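Local coordinates for putative branched-chain amino acid ABC transporter (Rhodospirillum rubrum ATCC 11170, PDB 3HUT), which probably binds branched-chain or related amino acids outside the cytoplasmic membrane and delivers them to an ABC transporter for uptake, at residues A27-L32 with T269-I274; T249-G254 with V261-A266. All coordinates share one frame; numbering follows the deposited sequence.

Contact 1 of 2, residues A27-L32 with T269-I274; sequences AARLQL and TLYGAI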
ATOM      1  N   ALA A  27      -6.597   0.997  14.266  1.00  8.32           N
ATOM      2  CA  ALA A  27      -7.250   0.196  13.242  1.00  7.96           C
ATOM      3  C   ALA A  27      -7.455  -1.238  13.720  1.00  8.64           C
ATOM      4  O   ALA A  27      -8.519  -1.826  13.509  1.00  8.61           O
ATOM      5  CB  ALA A  27      -6.419   0.210  11.965  1.00  8.85           C
ATOM      6  N   ALA A  28      -6.435  -1.796  14.366  1.00  8.43           N
ATOM      7  CA  ALA A  28      -6.505  -3.167  14.872  1.00  8.66           C
ATOM      8  C   ALA A  28      -7.685  -3.349  15.817  1.00 10.59           C
ATOM      9  O   ALA A  28      -8.454  -4.308  15.699  1.00 10.75           O
ATOM     10  CB  ALA A  28      -5.210  -3.526  15.594  1.00  7.52           C
ATOM     11  N   ARG A  29      -7.818  -2.421  16.754  1.00 11.24           N
ATOM     12  CA  ARG A  29      -8.889  -2.456  17.741  1.00 12.50           C
ATOM     13  C   ARG A  29     -10.269  -2.505  17.086  1.00 10.54           C
ATOM     14  O   ARG A  29     -11.125  -3.294  17.482  1.00  8.99           O
ATOM     15  CB  ARG A  29      -8.769  -1.225  18.649  1.00 16.27           C
ATOM     16  CG  ARG A  29     -10.015  -0.857  19.445  1.00 23.22           C
ATOM     17  CD  ARG A  29     -10.291  -1.811  20.593  1.00 29.91           C
ATOM     18  NE  ARG A  29     -11.292  -1.256  21.505  1.00 35.16           N
ATOM     19  CZ  ARG A  29     -11.780  -1.889  22.567  1.00 37.80           C
ATOM     20  NH1 ARG A  29     -11.363  -3.113  22.862  1.00 39.85           N
ATOM     21  NH2 ARG A  29     -12.685  -1.296  23.338  1.00 39.35           N
ATOM     22  N   LEU A  30     -10.481  -1.662  16.083  1.00  9.80           N
ATOM     23  CA  LEU A  30     -11.767  -1.615  15.392  1.00 10.55           C
ATOM     24  C   LEU A  30     -12.099  -2.958  14.737  1.00 10.71           C
ATOM     25  O   LEU A  30     -13.195  -3.488  14.900  1.00 10.61           O
ATOM     26  CB  LEU A  30     -11.742  -0.516  14.330  1.00 13.73           C
ATOM     27  CG  LEU A  30     -13.078  -0.036  13.762  1.00 15.66           C
ATOM     28  CD1 LEU A  30     -13.939   0.527  14.880  1.00 16.96           C
ATOM     29  CD2 LEU A  30     -12.825   1.040  12.717  1.00 17.02           C
ATOM     30  N   GLN A  31     -11.142  -3.498  13.990  1.00  9.92           N
ATOM     31  CA  GLN A  31     -11.319  -4.774  13.299  1.00  8.16           C
ATOM     32  C   GLN A  31     -11.537  -5.934  14.278  1.00  8.64           C
ATOM     33  O   GLN A  31     -12.472  -6.729  14.128  1.00  7.01           O
ATOM     34  CB  GLN A  31     -10.089  -5.052  12.434  1.00  8.69           C
ATOM     35  CG  GLN A  31     -10.226  -6.200  11.437  1.00  9.53           C
ATOM     36  CD  GLN A  31     -11.191  -5.890  10.301  1.00 10.60           C
ATOM     37  OE1 GLN A  31     -12.404  -6.089  10.424  1.00 10.82           O
ATOM     38  NE2 GLN A  31     -10.654  -5.392   9.186  1.00  8.56           N
ATOM     39  N   LEU A  32     -10.665  -6.033  15.277  1.00  6.91           N
ATOM     40  CA  LEU A  32     -10.760  -7.104  16.260  1.00  9.17           C
ATOM     41  C   LEU A  32     -12.099  -7.069  16.986  1.00  9.92           C
ATOM     42  O   LEU A  32     -12.770  -8.093  17.122  1.00 10.71           O
ATOM     43  CB  LEU A  32      -9.622  -6.994  17.280  1.00  8.85           C
ATOM     44  CG  LEU A  32      -9.525  -8.148  18.279  1.00 10.71           C
ATOM     45  CD1 LEU A  32      -9.179  -9.434  17.535  1.00 12.40           C
ATOM     46  CD2 LEU A  32      -8.473  -7.838  19.323  1.00  9.78           C
ATOM     47  N   THR A 269     -15.344   8.550  13.617  1.00 11.16           N
ATOM     48  CA  THR A 269     -16.255   8.662  14.746  1.00 10.98           C
ATOM     49  C   THR A 269     -15.581   8.258  16.053  1.00 12.43           C
ATOM     50  O   THR A 269     -15.687   8.950  17.068  1.00 10.82           O
ATOM     51  CB  THR A 269     -17.494   7.770  14.540  1.00  8.89           C
ATOM     52  OG1 THR A 269     -18.282   8.295  13.466  1.00  7.95           O
ATOM     53  CG2 THR A 269     -18.338   7.710  15.809  1.00  8.59           C
ATOM     54  N   LEU A 270     -14.879   7.135  16.017  1.00 12.38           N
ATOM     55  CA  LEU A 270     -14.212   6.622  17.202  1.00 14.45           C
ATOM     56  C   LEU A 270     -12.907   7.316  17.569  1.00 14.31           C
ATOM     57  O   LEU A 270     -12.631   7.525  18.749  1.00 15.75           O
ATOM     58  CB  LEU A 270     -13.954   5.123  17.028  1.00 15.60           C
ATOM     59  CG  LEU A 270     -13.216   4.402  18.154  1.00 18.78           C
ATOM     60  CD1 LEU A 270     -13.965   4.580  19.465  1.00 21.15           C
ATOM     61  CD2 LEU A 270     -13.089   2.925  17.803  1.00 20.13           C
ATOM     62  N   TYR A 271     -12.116   7.686  16.568  1.00 13.90           N
ATOM     63  CA  TYR A 271     -10.819   8.310  16.818  1.00 15.11           C
ATOM     64  C   TYR A 271     -10.713   9.810  16.565  1.00 16.59           C
ATOM     65  O   TYR A 271      -9.689  10.427  16.879  1.00 16.91           O
ATOM     66  CB  TYR A 271      -9.749   7.559  16.021  1.00 12.46           C
ATOM     67  CG  TYR A 271      -9.696   6.096  16.398  1.00 13.82           C
ATOM     68  CD1 TYR A 271      -9.364   5.709  17.696  1.00 14.27           C
ATOM     69  CD2 TYR A 271     -10.024   5.099  15.478  1.00 14.30           C
ATOM     70  CE1 TYR A 271      -9.361   4.373  18.074  1.00 13.39           C
ATOM     71  CE2 TYR A 271     -10.025   3.751  15.849  1.00 14.62           C
ATOM     72  CZ  TYR A 271      -9.693   3.399  17.150  1.00 14.55           C
ATOM     73  OH  TYR A 271      -9.698   2.079  17.536  1.00 15.38           O
ATOM     74  N   GLY A 272     -11.765  10.395  16.004  1.00 16.95           N
ATOM     75  CA  GLY A 272     -11.762  11.825  15.747  1.00 17.97           C
ATOM     76  C   GLY A 272     -10.733  12.326  14.749  1.00 18.52           C
ATOM     77  O   GLY A 272     -10.327  13.488  14.801  1.00 19.33           O
ATOM     78  N   ALA A 273     -10.305  11.461  13.836  1.00 17.62           N
ATOM     79  CA  ALA A 273      -9.329  11.855  12.826  1.00 17.77           C
ATOM     80  C   ALA A 273      -9.518  11.022  11.566  1.00 18.18           C
ATOM     81  O   ALA A 273     -10.050   9.915  11.626  1.00 17.72           O
ATOM     82  CB  ALA A 273      -7.911  11.680  13.367  1.00 16.64           C
ATOM     83  N   ILE A 274      -9.088  11.557  10.426  1.00 18.00           N
ATOM     84  CA  ILE A 274      -9.213  10.842   9.161  1.00 19.19           C
ATOM     85  C   ILE A 274      -8.197   9.711   9.126  1.00 15.81           C
ATOM     86  O   ILE A 274      -7.031   9.909   9.464  1.00 14.67           O
ATOM     87  CB  ILE A 274      -8.977  11.782   7.944  1.00 21.45           C
ATOM     88  CG1 ILE A 274      -7.629  12.507   8.066  1.00 26.10           C
ATOM     89  CG2 ILE A 274     -10.093  12.802   7.856  1.00 25.43           C
ATOM     90  CD1 ILE A 274      -6.427  11.737   7.521  1.00 27.54           C
TER

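Contact 2 of 2, residues T249-G254 with V261-A266; sequences TAFVLG and VEFVSA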
ATOM      1  N   THR A 249      -5.189   4.285  -6.797  1.00 11.78           N
ATOM      2  CA  THR A 249      -4.694   4.040  -5.452  1.00 13.23           C
ATOM      3  C   THR A 249      -5.501   2.925  -4.799  1.00 12.09           C
ATOM      4  O   THR A 249      -6.613   2.622  -5.226  1.00 12.84           O
ATOM      5  CB  THR A 249      -4.775   5.315  -4.582  1.00 15.53           C
ATOM      6  OG1 THR A 249      -4.064   5.095  -3.358  1.00 21.88           O
ATOM      7  CG2 THR A 249      -6.225   5.657  -4.262  1.00 14.75           C
ATOM      8  N   ALA A 250      -4.930   2.308  -3.770  1.00 11.12           N
ATOM      9  CA  ALA A 250      -5.588   1.216  -3.064  1.00 10.47           C
ATOM     10  C   ALA A 250      -6.699   1.742  -2.157  1.00  8.61           C
ATOM     11  O   ALA A 250      -7.867   1.424  -2.349  1.00  6.88           O
ATOM     12  CB  ALA A 250      -4.562   0.436  -2.248  1.00 10.77           C
ATOM     13  N   PHE A 251      -6.323   2.558  -1.180  1.00 10.03           N
ATOM     14  CA  PHE A 251      -7.279   3.141  -0.240  1.00  9.07           C
ATOM     15  C   PHE A 251      -7.800   4.493  -0.736  1.00  9.16           C
ATOM     16  O   PHE A 251      -7.022   5.397  -1.020  1.00  9.64           O
ATOM     17  CB  PHE A 251      -6.613   3.322   1.128  1.00  8.80           C
ATOM     18  CG  PHE A 251      -7.491   3.988   2.155  1.00  9.58           C
ATOM     19  CD1 PHE A 251      -8.736   3.459   2.474  1.00  9.85           C
ATOM     20  CD2 PHE A 251      -7.060   5.132   2.823  1.00 10.58           C
ATOM     21  CE1 PHE A 251      -9.542   4.058   3.443  1.00 11.01           C
ATOM     22  CE2 PHE A 251      -7.856   5.737   3.793  1.00 10.33           C
ATOM     23  CZ  PHE A 251      -9.100   5.197   4.104  1.00 12.09           C
ATOM     24  N   VAL A 252      -9.117   4.624  -0.837  1.00  7.59           N
ATOM     25  CA  VAL A 252      -9.720   5.879  -1.283  1.00  8.27           C
ATOM     26  C   VAL A 252     -10.540   6.459  -0.136  1.00  9.69           C
ATOM     27  O   VAL A 252     -11.570   5.906   0.249  1.00 10.75           O
ATOM     28  CB  VAL A 252     -10.634   5.663  -2.496  1.00  7.91           C
ATOM     29  CG1 VAL A 252     -11.168   7.004  -2.990  1.00  7.85           C
ATOM     30  CG2 VAL A 252      -9.867   4.954  -3.604  1.00  5.10           C
ATOM     31  N   LEU A 253     -10.080   7.576   0.409  1.00 10.25           N
ATOM     32  CA  LEU A 253     -10.767   8.203   1.529  1.00 11.77           C
ATOM     33  C   LEU A 253     -12.186   8.632   1.174  1.00 13.13           C
ATOM     34  O   LEU A 253     -13.132   8.329   1.904  1.00 13.88           O
ATOM     35  CB  LEU A 253      -9.974   9.416   2.013  1.00 14.27           C
ATOM     36  CG  LEU A 253     -10.326   9.919   3.414  1.00 17.34           C
ATOM     37  CD1 LEU A 253      -9.911   8.867   4.444  1.00 17.64           C
ATOM     38  CD2 LEU A 253      -9.614  11.233   3.687  1.00 18.54           C
ATOM     39  N   GLY A 254     -12.329   9.341   0.058  1.00 12.47           N
ATOM     40  CA  GLY A 254     -13.638   9.809  -0.364  1.00 13.60           C
ATOM     41  C   GLY A 254     -14.357   8.809  -1.248  1.00 15.36           C
ATOM     42  O   GLY A 254     -15.015   9.184  -2.218  1.00 15.23           O
ATOM     43  N   VAL A 261     -16.281   3.421   3.027  1.00 14.75           N
ATOM     44  CA  VAL A 261     -16.786   4.503   3.880  1.00 19.95           C
ATOM     45  C   VAL A 261     -17.216   4.041   5.264  1.00 18.44           C
ATOM     46  O   VAL A 261     -17.152   4.812   6.217  1.00 17.70           O
ATOM     47  CB  VAL A 261     -17.973   5.260   3.226  1.00 23.29           C
ATOM     48  CG1 VAL A 261     -18.443   6.395   4.133  1.00 27.26           C
ATOM     49  CG2 VAL A 261     -17.570   5.781   1.860  1.00 26.66           C
ATOM     50  N   GLU A 262     -17.653   2.790   5.378  1.00 18.44           N
ATOM     51  CA  GLU A 262     -18.068   2.268   6.674  1.00 18.20           C
ATOM     52  C   GLU A 262     -16.864   2.270   7.610  1.00 16.31           C
ATOM     53  O   GLU A 262     -16.989   2.553   8.803  1.00 16.26           O
ATOM     54  CB  GLU A 262     -18.621   0.853   6.532  1.00 22.16           C
ATOM     55  CG  GLU A 262     -19.201   0.294   7.819  1.00 28.76           C
ATOM     56  CD  GLU A 262     -20.334   1.148   8.367  1.00 32.96           C
ATOM     57  OE1 GLU A 262     -20.736   2.122   7.690  1.00 35.98           O
ATOM     58  OE2 GLU A 262     -20.828   0.844   9.475  1.00 35.53           O
ATOM     59  N   PHE A 263     -15.697   1.939   7.065  1.00 12.19           N
ATOM     60  CA  PHE A 263     -14.472   1.946   7.846  1.00 10.96           C
ATOM     61  C   PHE A 263     -14.095   3.398   8.124  1.00  9.46           C
ATOM     62  O   PHE A 263     -13.770   3.766   9.252  1.00 10.80           O
ATOM     63  CB  PHE A 263     -13.331   1.281   7.073  1.00  9.55           C
ATOM     64  CG  PHE A 263     -11.961   1.651   7.579  1.00  8.63           C
ATOM     65  CD1 PHE A 263     -11.534   1.243   8.840  1.00  8.92           C
ATOM     66  CD2 PHE A 263     -11.097   2.415   6.793  1.00  7.95           C
ATOM     67  CE1 PHE A 263     -10.266   1.588   9.316  1.00  8.53           C
ATOM     68  CE2 PHE A 263      -9.828   2.766   7.258  1.00  8.53           C
ATOM     69  CZ  PHE A 263      -9.412   2.352   8.521  1.00  9.41           C
ATOM     70  N   VAL A 264     -14.131   4.216   7.078  1.00  9.99           N
ATOM     71  CA  VAL A 264     -13.786   5.626   7.207  1.00  9.95           C
ATOM     72  C   VAL A 264     -14.664   6.291   8.262  1.00 10.71           C
ATOM     73  O   VAL A 264     -14.164   7.013   9.128  1.00 10.11           O
ATOM     74  CB  VAL A 264     -13.937   6.363   5.855  1.00  9.59           C
ATOM     75  CG1 VAL A 264     -13.649   7.853   6.027  1.00  9.94           C
ATOM     76  CG2 VAL A 264     -12.980   5.767   4.837  1.00  7.67           C
ATOM     77  N   SER A 265     -15.969   6.032   8.191  1.00 11.60           N
ATOM     78  CA  SER A 265     -16.937   6.590   9.138  1.00 11.55           C
ATOM     79  C   SER A 265     -16.698   6.093  10.563  1.00 11.67           C
ATOM     80  O   SER A 265     -16.630   6.887  11.508  1.00 10.93           O
ATOM     81  CB  SER A 265     -18.362   6.228   8.701  1.00 11.77           C
ATOM     82  OG  SER A 265     -19.324   6.679   9.640  1.00 13.55           O
ATOM     83  N   ALA A 266     -16.577   4.779  10.717  1.00  9.24           N
ATOM     84  CA  ALA A 266     -16.343   4.182  12.028  1.00  9.55           C
ATOM     85  C   ALA A 266     -15.072   4.725  12.664  1.00  9.77           C
ATOM     86  O   ALA A 266     -15.045   5.030  13.860  1.00 10.29           O
ATOM     87  CB  ALA A 266     -16.241   2.667  11.906  1.00  9.68           C
TER

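Contact 1 of 2, residues A27-L32 with T269-I274
Tyr271 reaches from the end of helix 258-271 to the flank of helix 18-37, and its phenol oxygen does the touching. Tyr271 OH lies 3.5 Å from CG of Arg29 and 3.6 Å from CB of the same residue, so the hydroxyl rests against the aliphatic root of the arginine and the guanidinium takes no part. The two side chains cross at about a right angle. Tyr271 CG lies anti to its own carbonyl carbon (chi1 -59°), which sends the ring out across the gap with the hydroxyl leading. There the hydroxyl makes a weak hydrogen bond to the carbonyl oxygen of Glu26, one residue before 27-32, a modest polar tie in an otherwise apolar meeting. The charged end of Arg29 turns to its own helix, where NE forms a salt bridge with Asp33.

Beside the tyrosine, Leu30 meets Leu270 through one methyl each, CD1 of Leu30 standing 3.9 Å from CD2 of Leu270, and the two side chains run past each other in opposite directions. Leu270 also braces the tyrosine from within its own segment: its CG sits 3.7 Å above the ring plane, over the centre of one face. Gly272 then leaves the helix with positive phi (64°), and the chain turns off at once, which leaves Tyr271 and Leu270 as the last helical residues to face helix 18-37.

This is a small surface contact, 161 Å² in all, between two helices far apart in sequence. Leu30 also packs on Ala266 and Phe263, one and two turns earlier in helix 258-271, and touches Tyr283 of helix 277-296. Ala28 and Leu32 of helix 18-37 rest on strand 46-52, an outermost strand of the five-stranded parallel sheet.

Contact 2 of 2, residues T249-G254 with V261-A266
Val264 is the bump here, pushed from helix 258-271 into a shallow hollow formed by Phe251 and Leu253 of the preceding loop. Its two methyls divide the work. CG2 is 4.0 Å from CZ at the far end of the Phe251 ring and 3.9 Å from the carbonyl oxygen of Leu253, filling the notch between ring and backbone. CG1, anti to the backbone N (chi1 177°), reaches past the same carbonyl oxygen to CD1 of Leu253, 4.2 Å away. The Leu253 side chain starts off away from the helix, but its branched tip bends back far enough to form one wall of the hollow.

Phe251 forms the other wall and has a second neighbour in Phe263. Those two side chains cross at about a right angle, with CE1 of Phe251 4.0 Å from both CD2 and CE2 of Phe263, close to the plane of the Phe263 ring and so at its edge. The outer end of the Phe251 ring, CE1 and CZ, thus meets both the Phe263 edge and the valine methyl, each coming at it obliquely. No hydrogen bond joins the two segments; the fit is entirely one of shape, and Phe251, Phe263 and Val264 are all buried.

Pro275 touches Phe251, Leu253 and Phe263, and Ala280 of helix 277-296 packs on both phenylalanines, while the Phe263 ring stacks with Tyr283 of that helix. Just upstream, Thr249 ends strand 246-249 and pairs through its backbone with Thr336 of strand 331-341, so the contact seats helix 258-271 against the chain emerging from the mixed sheet.

Contacts 1 and 2 lie with their centres about 12 Å apart on the same side of the chain's centre and share helix 258-271. Contact 2 is local, joining that helix to the loop just before it; contact 1 reaches back to helix 18-37 and closes a much longer loop, inside which contact 2 is nested. They meet physically at Leu30, whose CD2 is 3.9 Å from CB of Ala266. Helix 258-271 thus bridges the chain leaving the mixed sheet and a helix beside the parallel sheet. Those two sheets are consistent with the two-lobed fold of periplasmic binding proteins, whose chain crosses between lobes more than once.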